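Local coordinates for peptidase M16 domain protein (Alicyclobacillus acidocaldarius subsp. acidocaldarius DSM 446, PDB 4XEA), which is a putative metallopeptidase of the M16 (insulinase) family that binds a metal ion and probably hydrolyses peptide bonds, at residues 277-280 with 281-285; 347-350 with 351-355; 362-366 with 367-371; 371-374 with 375-379. All coordinates share one frame; numbering follows the deposited sequence.

Overall arrangement
All four contacts are local, between residues three to six apart in the chain. Contact 1, near the end of helix 265-283, is largely buried and mostly apolar, whereas contact 2, on helix 346-363, is partly exposed and rich in charge. These two touch through a salt bridge between Asp-280 and Lys-355, and the centres of the two contacts lie about 9 Å apart. Contact 3 carries the chain from helix 346-363 into helix 367-379 and reaches the second subunit. Contact 4 continues along helix 367-379, shares Val-371 with contact 3 and turns aromatic and aliphatic side chains to the sheet holding strands 31-37 and 194-200; its centre is the nearest of the four to the middle of the chain.

Contact 1 (277-280 with 281-285)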
loop_
_atom_site.group_PDB
_atom_site.type_symbol
_atom_site.label_atom_id
_atom_site.label_comp_id
_atom_site.label_asym_id
_atom_site.label_seq_id
_atom_site.Cartn_x
_atom_site.Cartn_y
_atom_site.Cartn_z
ATOM N N ILE A 277 14.792 -12.656 8.234
ATOM C CA ILE A 277 14.326 -13.823 8.981
ATOM C C ILE A 277 14.436 -13.578 10.474
ATOM O O ILE A 277 13.470 -13.793 11.204
ATOM C CB ILE A 277 15.086 -15.119 8.620
ATOM C CG1 ILE A 277 14.860 -15.479 7.158
ATOM C CG2 ILE A 277 14.613 -16.270 9.520
ATOM C CD1 ILE A 277 16.000 -16.297 6.532
ATOM N N LEU A 278 15.601 -13.087 10.905
ATOM C CA LEU A 278 15.862 -12.852 12.332
ATOM C C LEU A 278 14.920 -11.849 12.988
ATOM O O LEU A 278 14.409 -12.097 14.077
ATOM C CB LEU A 278 17.322 -12.433 12.534
ATOM C CG LEU A 278 17.886 -12.384 13.945
ATOM C CD1 LEU A 278 17.655 -13.679 14.695
ATOM C CD2 LEU A 278 19.378 -12.035 13.910
ATOM N N LEU A 279 14.706 -10.724 12.325
ATOM C CA LEU A 279 13.802 -9.682 12.833
ATOM C C LEU A 279 12.348 -10.153 12.904
ATOM O O LEU A 279 11.624 -9.791 13.831
ATOM C CB LEU A 279 13.931 -8.412 11.999
ATOM C CG LEU A 279 15.274 -7.710 12.137
ATOM C CD1 LEU A 279 15.333 -6.447 11.217
ATOM C CD2 LEU A 279 15.596 -7.337 13.599
ATOM N N ASP A 280 11.931 -10.983 11.954
ATOM C CA ASP A 280 10.600 -11.572 12.020
ATOM C C ASP A 280 10.476 -12.505 13.225
ATOM O O ASP A 280 9.453 -12.461 13.938
ATOM C CB ASP A 280 10.211 -12.323 10.737
ATOM C CG ASP A 280 8.851 -12.974 10.849
ATOM O OD1 ASP A 280 7.810 -12.273 10.950
ATOM O OD2 ASP A 280 8.817 -14.207 10.892
ATOM N N ALA A 281 11.521 -13.315 13.459
ATOM C CA ALA A 281 11.535 -14.264 14.584
ATOM C C ALA A 281 11.546 -13.527 15.920
ATOM O O ALA A 281 10.908 -13.963 16.870
ATOM C CB ALA A 281 12.772 -15.220 14.482
ATOM N N LEU A 282 12.300 -12.436 15.999
ATOM C CA LEU A 282 12.432 -11.674 17.243
ATOM C C LEU A 282 11.211 -10.795 17.517
ATOM O O LEU A 282 10.766 -10.684 18.657
ATOM C CB LEU A 282 13.689 -10.786 17.211
ATOM C CG LEU A 282 15.027 -11.543 17.342
ATOM C CD1 LEU A 282 16.238 -10.686 16.977
ATOM C CD2 LEU A 282 15.234 -12.124 18.732
ATOM N N PHE A 283 10.706 -10.135 16.468
ATOM C CA PHE A 283 9.797 -9.013 16.643
ATOM C C PHE A 283 8.513 -9.085 15.778
ATOM O O PHE A 283 7.655 -8.208 15.878
ATOM C CB PHE A 283 10.557 -7.746 16.238
ATOM C CG PHE A 283 11.778 -7.442 17.062
ATOM C CD1 PHE A 283 11.665 -7.155 18.418
ATOM C CD2 PHE A 283 13.044 -7.334 16.459
ATOM C CE1 PHE A 283 12.796 -6.835 19.168
ATOM C CE2 PHE A 283 14.157 -6.988 17.206
ATOM C CZ PHE A 283 14.030 -6.741 18.554
ATOM N N GLY A 284 8.366 -10.125 14.960
ATOM C CA GLY A 284 7.333 -10.166 13.926
ATOM C C GLY A 284 5.940 -10.289 14.479
ATOM O O GLY A 284 5.760 -10.607 15.676
ATOM N N PRO A 285 4.925 -10.091 13.612
ATOM C CA PRO A 285 3.555 -10.061 14.119
ATOM C C PRO A 285 3.062 -11.390 14.660
ATOM O O PRO A 285 2.099 -11.410 15.420
ATOM C CB PRO A 285 2.713 -9.655 12.897
ATOM C CG PRO A 285 3.611 -9.688 11.754
ATOM C CD PRO A 285 5.014 -9.669 12.208
#
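Leu-279 and Phe-283, one helical turn apart, meet at the rim of the phenyl ring: methyl CD2 of Leu-279 lies in the ring plane, 3.8 Å from Phe-283 CD2. The side chains run at a slant to each other, so the leucine borders the ring and does not cover it. One face of that ring is instead approached by Leu-282 CB, offset from the centre. Leu-278 and Leu-282 make the second apolar pair, lying alongside and pointing the same way, with Leu-278 CG 3.8 Å from Leu-282 CD1. The two leucines reach this line by different first torsions: CG of Leu-278 is anti to its backbone N (chi1 -169°), that of Leu-282 anti to its carbonyl carbon. Asp-280 stands nearly at right angles to Pro-285, its OD1 4.0 Å from CD of the proline; the same oxygen is held by a salt bridge to Lys-355. The backbone follows the alpha-helical pattern up to Gly-284, whose N donates to Asp-280 O at 2.8 Å from well above the carbonyl plane. Around this part of helix 265-283, Ile-277, Asp-280 and Ala-281 pack on Ala-352 of helix 346-363, Leu-278 and Leu-282 on Phe-406 of helix 399-409, and Leu-279 and Phe-283 on Ala-305 of strand 304-309.

Contact 2 (347-350 with 351-355)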
loop_
_atom_site.group_PDB
_atom_site.type_symbol
_atom_site.label_atom_id
_atom_site.label_comp_id
_atom_site.label_asym_id
_atom_site.label_seq_id
_atom_site.Cartn_x
_atom_site.Cartn_y
_atom_site.Cartn_z
ATOM N N GLU A 347 12.575 -23.206 16.913
ATOM C CA GLU A 347 11.231 -23.325 16.355
ATOM C C GLU A 347 10.720 -21.989 15.809
ATOM O O GLU A 347 10.091 -21.972 14.746
ATOM C CB GLU A 347 10.251 -23.934 17.359
ATOM C CG GLU A 347 10.531 -25.408 17.614
ATOM C CD GLU A 347 9.480 -26.090 18.464
ATOM O OE1 GLU A 347 8.860 -25.426 19.317
ATOM O OE2 GLU A 347 9.273 -27.298 18.278
ATOM N N ALA A 348 11.019 -20.888 16.511
ATOM C CA ALA A 348 10.611 -19.562 16.072
ATOM C C ALA A 348 11.360 -19.207 14.794
ATOM O O ALA A 348 10.794 -18.625 13.874
ATOM C CB ALA A 348 10.893 -18.522 17.149
ATOM N N PHE A 349 12.638 -19.554 14.756
ATOM C CA PHE A 349 13.458 -19.397 13.569
ATOM C C PHE A 349 12.921 -20.154 12.326
ATOM O O PHE A 349 12.864 -19.575 11.248
ATOM C CB PHE A 349 14.930 -19.770 13.896
ATOM C CG PHE A 349 15.817 -19.921 12.690
ATOM C CD1 PHE A 349 16.296 -18.818 12.013
ATOM C CD2 PHE A 349 16.206 -21.174 12.260
ATOM C CE1 PHE A 349 17.125 -18.960 10.921
ATOM C CE2 PHE A 349 17.045 -21.320 11.163
ATOM C CZ PHE A 349 17.486 -20.218 10.492
ATOM N N GLU A 350 12.545 -21.417 12.453
ATOM C CA GLU A 350 11.990 -22.141 11.298
ATOM C C GLU A 350 10.628 -21.550 10.847
ATOM O O GLU A 350 10.320 -21.540 9.657
ATOM C CB GLU A 350 11.870 -23.666 11.564
ATOM C CG GLU A 350 13.223 -24.436 11.678
ATOM C CD GLU A 350 14.128 -24.307 10.443
ATOM O OE1 GLU A 350 13.630 -23.947 9.356
ATOM O OE2 GLU A 350 15.347 -24.577 10.546
ATOM N N ARG A 351 9.810 -21.074 11.779
ATOM C CA ARG A 351 8.541 -20.458 11.382
ATOM C C ARG A 351 8.819 -19.180 10.608
ATOM O O ARG A 351 8.117 -18.859 9.659
ATOM C CB ARG A 351 7.598 -20.186 12.570
ATOM C CG ARG A 351 6.871 -21.425 13.096
ATOM C CD ARG A 351 5.743 -21.071 14.092
ATOM N NE ARG A 351 6.256 -20.288 15.227
ATOM C CZ ARG A 351 6.760 -20.802 16.356
ATOM N NH1 ARG A 351 7.199 -19.988 17.308
ATOM N NH2 ARG A 351 6.852 -22.116 16.542
ATOM N N ALA A 352 9.866 -18.466 11.005
ATOM C CA ALA A 352 10.206 -17.220 10.383
ATOM C C ALA A 352 10.744 -17.445 8.967
ATOM O O ALA A 352 10.333 -16.739 8.018
ATOM C CB ALA A 352 11.238 -16.460 11.230
ATOM N N ARG A 353 11.699 -18.360 8.837
ATOM C CA ARG A 353 12.223 -18.734 7.525
ATOM C C ARG A 353 11.064 -19.115 6.567
ATOM O O ARG A 353 11.046 -18.676 5.415
ATOM C CB ARG A 353 13.181 -19.910 7.643
ATOM C CG ARG A 353 13.864 -20.282 6.343
ATOM C CD ARG A 353 13.759 -21.788 6.042
ATOM N NE ARG A 353 14.519 -22.584 6.995
ATOM C CZ ARG A 353 15.849 -22.633 7.034
ATOM N NH1 ARG A 353 16.588 -21.946 6.157
ATOM N NH2 ARG A 353 16.454 -23.384 7.950
ATOM N N LYS A 354 10.107 -19.893 7.048
ATOM C CA LYS A 354 8.964 -20.304 6.209
ATOM C C LYS A 354 8.013 -19.140 5.854
ATOM O O LYS A 354 7.518 -19.079 4.729
ATOM C CB LYS A 354 8.158 -21.400 6.891
ATOM C CG LYS A 354 7.067 -22.027 5.966
ATOM C CD LYS A 354 5.857 -22.469 6.712
ATOM C CE LYS A 354 5.789 -23.989 6.839
ATOM N NZ LYS A 354 7.080 -24.497 7.357
ATOM N N LYS A 355 7.769 -18.218 6.796
ATOM C CA LYS A 355 7.004 -16.998 6.486
ATOM C C LYS A 355 7.709 -16.177 5.425
ATOM O O LYS A 355 7.084 -15.733 4.469
ATOM C CB LYS A 355 6.764 -16.138 7.745
ATOM C CG LYS A 355 5.877 -14.877 7.516
ATOM C CD LYS A 355 5.936 -13.857 8.668
ATOM C CE LYS A 355 5.223 -14.298 9.929
ATOM N NZ LYS A 355 5.384 -13.257 11.038
#
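Glu-350 and Arg-353 form a side-on salt bridge within one turn of the helix. Arg-353 NE reaches Glu-350 OE1 at 2.9 Å, NH2 reaches OE2 at 3.1 Å on its syn lone pair, and a weak third bond runs from NH2 to OE1. The bend of Glu-350 at chi2 (-58°) and those of Arg-353 at chi2 and chi3 bring the groups together; their planes are 27° apart, as suits the paired bonds. The remaining nitrogen, NH1, donates to the carbonyls of Leu-394 and Met-397, so both ends of the guanidinium are held and its rotation is restricted. This is an i to i+3 ion pair on helix 346-363, whose backbone N-H groups at 351-355 each donate to the carbonyl four residues earlier, among them Arg-353 N to Phe-349 O at 2.9 Å. Packing contacts are looser. The Phe-349 ring approaches Arg-353 at a slant, its CE2 3.9 Å from NH2, with the two planes 66° apart. Arg-351 lays its guanidinium back along the preceding turn, where Glu-347 O lies over one face, toward the rim, and NH1 comes within 4.0 Å of Ala-348 CB. On the flank facing helix 265-283, Phe-349 and Ala-352 both pack on Ile-277.

Contact 3 (362-366 with 367-371); sequences MSLDQ and NAFLV
Ser-363 sets its CB squarely over the face of the Phe-369 ring, a CH-pi contact with CB 3.4 Å from the ring centroid and 7° off the normal. The ring is brought under the serine by chi1 of 178°, which sends CG away from the backbone N. Ser-363 OG itself bonds back to Arg-359 O. Apolar packing comes from Leu-364, whose CD2 sits at the edge of the same ring, 3.9 Å from Phe-369 CE2, and also touches Leu-370 CD2 at 3.7 Å; the two leucines cross at about a right angle. Phe-387 of helix 387-396 packs on all three of these apolar side chains. The backbone bonding follows the change of direction: a type I turn from Ser-363 to Gln-366 leaves helix 346-363, and Gln-366 then takes the N-cap position of helix 367-379, its O accepting from Leu-370 N at 3.0 Å in an almost straight bond. The polar ends find partners beyond the two segments. The chemistry thus divides: apolar groups brace the corner internally, the Asp-365 carboxylate and the Gln-366 amide tie it to His-29, Gln-30 and Gln-366 of the second subunit, and the Asn-367 amide ties it to Arg-25 and Gln-30 of its own chain.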
loop_
_atom_site.group_PDB
_atom_site.type_symbol
_atom_site.label_atom_id
_atom_site.label_comp_id
_atom_site.label_asym_id
_atom_site.label_seq_id
_atom_site.Cartn_x
_atom_site.Cartn_y
_atom_site.Cartn_z
HETATM N N MSE A 362 5.591 -15.095 -3.062
HETATM C CA MSE A 362 4.417 -14.301 -3.460
HETATM C C MSE A 362 4.793 -12.963 -4.086
HETATM O O MSE A 362 4.158 -12.520 -5.036
HETATM C CB MSE A 362 3.463 -14.081 -2.283
HETATM C CG MSE A 362 2.938 -15.375 -1.709
HETATM SE SE MSE A 362 1.490 -15.221 -0.408
HETATM C CE MSE A 362 2.426 -14.843 1.259
ATOM N N SER A 363 5.851 -12.353 -3.576
ATOM C CA SER A 363 6.358 -11.073 -4.090
ATOM C C SER A 363 6.947 -11.181 -5.496
ATOM O O SER A 363 6.922 -10.212 -6.223
ATOM C CB SER A 363 7.388 -10.468 -3.127
ATOM O OG SER A 363 6.736 -9.953 -1.991
ATOM N N LEU A 364 7.475 -12.348 -5.866
ATOM C CA LEU A 364 7.980 -12.597 -7.212
ATOM C C LEU A 364 6.856 -12.667 -8.257
ATOM O O LEU A 364 7.129 -12.605 -9.438
ATOM C CB LEU A 364 8.768 -13.911 -7.268
ATOM C CG LEU A 364 10.020 -14.041 -6.416
ATOM C CD1 LEU A 364 10.529 -15.478 -6.490
ATOM C CD2 LEU A 364 11.060 -13.064 -6.892
ATOM N N ASP A 365 5.604 -12.793 -7.821
ATOM C CA ASP A 365 4.441 -12.543 -8.693
ATOM C C ASP A 365 4.287 -11.092 -9.180
ATOM O O ASP A 365 3.506 -10.851 -10.115
ATOM C CB ASP A 365 3.140 -12.873 -7.963
ATOM C CG ASP A 365 2.910 -14.354 -7.794
ATOM O OD1 ASP A 365 3.680 -15.157 -8.355
ATOM O OD2 ASP A 365 1.925 -14.715 -7.115
ATOM N N GLN A 366 4.939 -10.126 -8.518
ATOM C CA GLN A 366 4.636 -8.700 -8.746
ATOM C C GLN A 366 5.678 -8.050 -9.642
ATOM O O GLN A 366 6.863 -8.061 -9.302
ATOM C CB GLN A 366 4.648 -7.919 -7.418
ATOM C CG GLN A 366 3.555 -8.281 -6.388
ATOM C CD GLN A 366 2.167 -7.983 -6.903
ATOM O OE1 GLN A 366 1.931 -6.915 -7.478
ATOM N NE2 GLN A 366 1.234 -8.927 -6.718
ATOM N N ASN A 367 5.256 -7.437 -10.753
ATOM C CA ASN A 367 6.206 -6.737 -11.640
ATOM C C ASN A 367 7.049 -5.745 -10.842
ATOM O O ASN A 367 8.258 -5.742 -11.005
ATOM C CB ASN A 367 5.512 -5.971 -12.753
ATOM C CG ASN A 367 4.925 -6.876 -13.816
ATOM O OD1 ASN A 367 5.461 -7.945 -14.119
ATOM N ND2 ASN A 367 3.828 -6.440 -14.397
ATOM N N ALA A 368 6.408 -4.919 -10.015
ATOM C CA ALA A 368 7.136 -3.871 -9.275
ATOM C C ALA A 368 8.219 -4.466 -8.374
ATOM O O ALA A 368 9.351 -3.981 -8.352
ATOM C CB ALA A 368 6.203 -2.997 -8.457
ATOM N N PHE A 369 7.892 -5.490 -7.602
ATOM C CA PHE A 369 8.919 -6.151 -6.773
ATOM C C PHE A 369 10.087 -6.736 -7.607
ATOM O O PHE A 369 11.291 -6.474 -7.348
ATOM C CB PHE A 369 8.270 -7.222 -5.887
ATOM C CG PHE A 369 9.260 -8.001 -5.033
ATOM C CD1 PHE A 369 9.459 -7.643 -3.692
ATOM C CD2 PHE A 369 9.926 -9.108 -5.538
ATOM C CE1 PHE A 369 10.356 -8.367 -2.880
ATOM C CE2 PHE A 369 10.854 -9.825 -4.733
ATOM C CZ PHE A 369 11.037 -9.445 -3.391
ATOM N N LEU A 370 9.765 -7.524 -8.627
ATOM C CA LEU A 370 10.796 -8.099 -9.476
ATOM C C LEU A 370 11.772 -7.036 -9.979
ATOM O O LEU A 370 12.998 -7.222 -9.975
ATOM C CB LEU A 370 10.164 -8.814 -10.680
ATOM C CG LEU A 370 9.441 -10.102 -10.377
ATOM C CD1 LEU A 370 8.493 -10.495 -11.525
ATOM C CD2 LEU A 370 10.429 -11.188 -10.070
ATOM N N VAL A 371 11.222 -5.917 -10.418
ATOM C CA VAL A 371 12.027 -4.880 -11.055
ATOM C C VAL A 371 12.866 -4.142 -10.013
ATOM O O VAL A 371 14.081 -4.062 -10.144
ATOM C CB VAL A 371 11.113 -3.888 -11.862
ATOM C CG1 VAL A 371 11.916 -2.660 -12.235
ATOM C CG2 VAL A 371 10.529 -4.591 -13.128
#

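Contact 4 (371-374 with 375-379); sequences VRNW and VTYFL
Trp-374 packs its six-membered ring against the base of Phe-378, with CZ3 3.5 Å from Phe-378 CB and 3.6 Å from CG. The ring planes are near parallel, 18° apart, but slid so far that they barely overlap, their centroids 5.5 Å apart. On this buried side a methyl, Val-375 CG2, lies beside the backbone oxygen Val-371 O at 3.3 Å, and Trp-374, Val-375 and Phe-378 all pack on strand 194-200, while Phe-385 meets the indole edge-to-face. The other flank of helix 367-379 is partly exposed. Its loose part is the pair Asn-373 and Tyr-377, which lie alongside, pointing the same way, yet OD1 comes no nearer than 4.1 Å to CE2; their polar ends are engaged elsewhere, Asn-373 ND2 with Phe-369 O and Tyr-377 OH with Asp-272. Thr-376 supplies the polar grip on that side: with OG1 beside its own backbone N (chi1 -67°), it donates to Arg-372 O at 3.0 Å. Thr-376 N reaches that carbonyl too, at 2.9 Å, from the opposite face of its plane. The hydroxyl proton is thus used within the helix, whereas the sheet-facing side relies on apolar contact of Trp-374 with Phe-378 and with the strands.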
loop_
_atom_site.group_PDB
_atom_site.type_symbol
_atom_site.label_atom_id
_atom_site.label_comp_id
_atom_site.label_asym_id
_atom_site.label_seq_id
_atom_site.Cartn_x
_atom_site.Cartn_y
_atom_site.Cartn_z
ATOM N N VAL A 371 11.222 -5.917 -10.418
ATOM C CA VAL A 371 12.027 -4.880 -11.055
ATOM C C VAL A 371 12.866 -4.142 -10.013
ATOM O O VAL A 371 14.081 -4.062 -10.144
ATOM C CB VAL A 371 11.113 -3.888 -11.862
ATOM C CG1 VAL A 371 11.916 -2.660 -12.235
ATOM C CG2 VAL A 371 10.529 -4.591 -13.128
ATOM N N ARG A 372 12.195 -3.616 -8.982
ATOM C CA ARG A 372 12.825 -2.841 -7.907
ATOM C C ARG A 372 13.979 -3.613 -7.282
ATOM O O ARG A 372 15.074 -3.088 -7.089
ATOM C CB ARG A 372 11.809 -2.499 -6.805
ATOM C CG ARG A 372 11.462 -1.007 -6.630
ATOM C CD ARG A 372 10.501 -0.741 -5.450
ATOM N NE ARG A 372 10.608 -1.741 -4.380
ATOM C CZ ARG A 372 9.648 -2.614 -4.076
ATOM N NH1 ARG A 372 8.498 -2.607 -4.741
ATOM N NH2 ARG A 372 9.830 -3.494 -3.104
ATOM N N ASN A 373 13.728 -4.874 -6.967
ATOM C CA ASN A 373 14.769 -5.714 -6.363
ATOM C C ASN A 373 15.917 -6.119 -7.278
ATOM O O ASN A 373 17.084 -6.122 -6.848
ATOM C CB ASN A 373 14.138 -6.875 -5.656
ATOM C CG ASN A 373 13.467 -6.415 -4.391
ATOM O OD1 ASN A 373 14.128 -6.244 -3.412
ATOM N ND2 ASN A 373 12.199 -6.068 -4.455
ATOM N N TRP A 374 15.629 -6.380 -8.543
ATOM C CA TRP A 374 16.699 -6.668 -9.511
ATOM C C TRP A 374 17.625 -5.459 -9.570
ATOM O O TRP A 374 18.866 -5.577 -9.424
ATOM C CB TRP A 374 16.161 -7.000 -10.926
ATOM C CG TRP A 374 17.063 -7.943 -11.628
ATOM C CD1 TRP A 374 16.868 -9.273 -11.752
ATOM C CD2 TRP A 374 18.307 -7.650 -12.282
ATOM N NE1 TRP A 374 17.891 -9.839 -12.443
ATOM C CE2 TRP A 374 18.827 -8.872 -12.729
ATOM C CE3 TRP A 374 19.057 -6.482 -12.490
ATOM C CZ2 TRP A 374 20.046 -8.971 -13.441
ATOM C CZ3 TRP A 374 20.299 -6.571 -13.183
ATOM C CH2 TRP A 374 20.791 -7.804 -13.610
ATOM N N VAL A 375 17.003 -4.285 -9.693
ATOM C CA VAL A 375 17.745 -3.018 -9.737
ATOM C C VAL A 375 18.614 -2.808 -8.505
ATOM O O VAL A 375 19.810 -2.482 -8.603
ATOM C CB VAL A 375 16.817 -1.810 -9.848
ATOM C CG1 VAL A 375 17.598 -0.536 -9.600
ATOM C CG2 VAL A 375 16.104 -1.773 -11.259
ATOM N N THR A 376 17.972 -2.955 -7.354
ATOM C CA THR A 376 18.600 -2.654 -6.080
ATOM C C THR A 376 19.787 -3.552 -5.776
ATOM O O THR A 376 20.850 -3.058 -5.420
ATOM C CB THR A 376 17.539 -2.649 -4.918
ATOM O OG1 THR A 376 16.669 -1.531 -5.137
ATOM C CG2 THR A 376 18.228 -2.407 -3.603
ATOM N N TYR A 377 19.620 -4.857 -5.895
ATOM C CA TYR A 377 20.730 -5.776 -5.646
ATOM C C TYR A 377 21.844 -5.653 -6.690
ATOM O O TYR A 377 23.026 -5.752 -6.364
ATOM C CB TYR A 377 20.227 -7.222 -5.538
ATOM C CG TYR A 377 19.456 -7.497 -4.232
ATOM C CD1 TYR A 377 20.018 -7.128 -3.003
ATOM C CD2 TYR A 377 18.203 -8.115 -4.212
ATOM C CE1 TYR A 377 19.388 -7.353 -1.826
ATOM C CE2 TYR A 377 17.546 -8.380 -2.974
ATOM C CZ TYR A 377 18.166 -7.970 -1.799
ATOM O OH TYR A 377 17.622 -8.142 -0.541
ATOM N N PHE A 378 21.472 -5.458 -7.955
ATOM C CA PHE A 378 22.490 -5.219 -8.996
ATOM C C PHE A 378 23.375 -4.017 -8.676
ATOM O O PHE A 378 24.609 -4.119 -8.636
ATOM C CB PHE A 378 21.851 -5.066 -10.391
ATOM C CG PHE A 378 22.855 -4.673 -11.430
ATOM C CD1 PHE A 378 23.642 -5.625 -12.032
ATOM C CD2 PHE A 378 23.049 -3.331 -11.721
ATOM C CE1 PHE A 378 24.623 -5.250 -12.971
ATOM C CE2 PHE A 378 24.036 -2.930 -12.616
ATOM C CZ PHE A 378 24.830 -3.873 -13.233
ATOM N N LEU A 379 22.764 -2.884 -8.377
ATOM C CA LEU A 379 23.504 -1.665 -8.142
ATOM C C LEU A 379 24.379 -1.718 -6.851
ATOM O O LEU A 379 25.451 -1.108 -6.800
ATOM C CB LEU A 379 22.589 -0.452 -8.120
ATOM C CG LEU A 379 21.913 -0.048 -9.451
ATOM C CD1 LEU A 379 21.001 1.170 -9.232
ATOM C CD2 LEU A 379 22.968 0.262 -10.555
#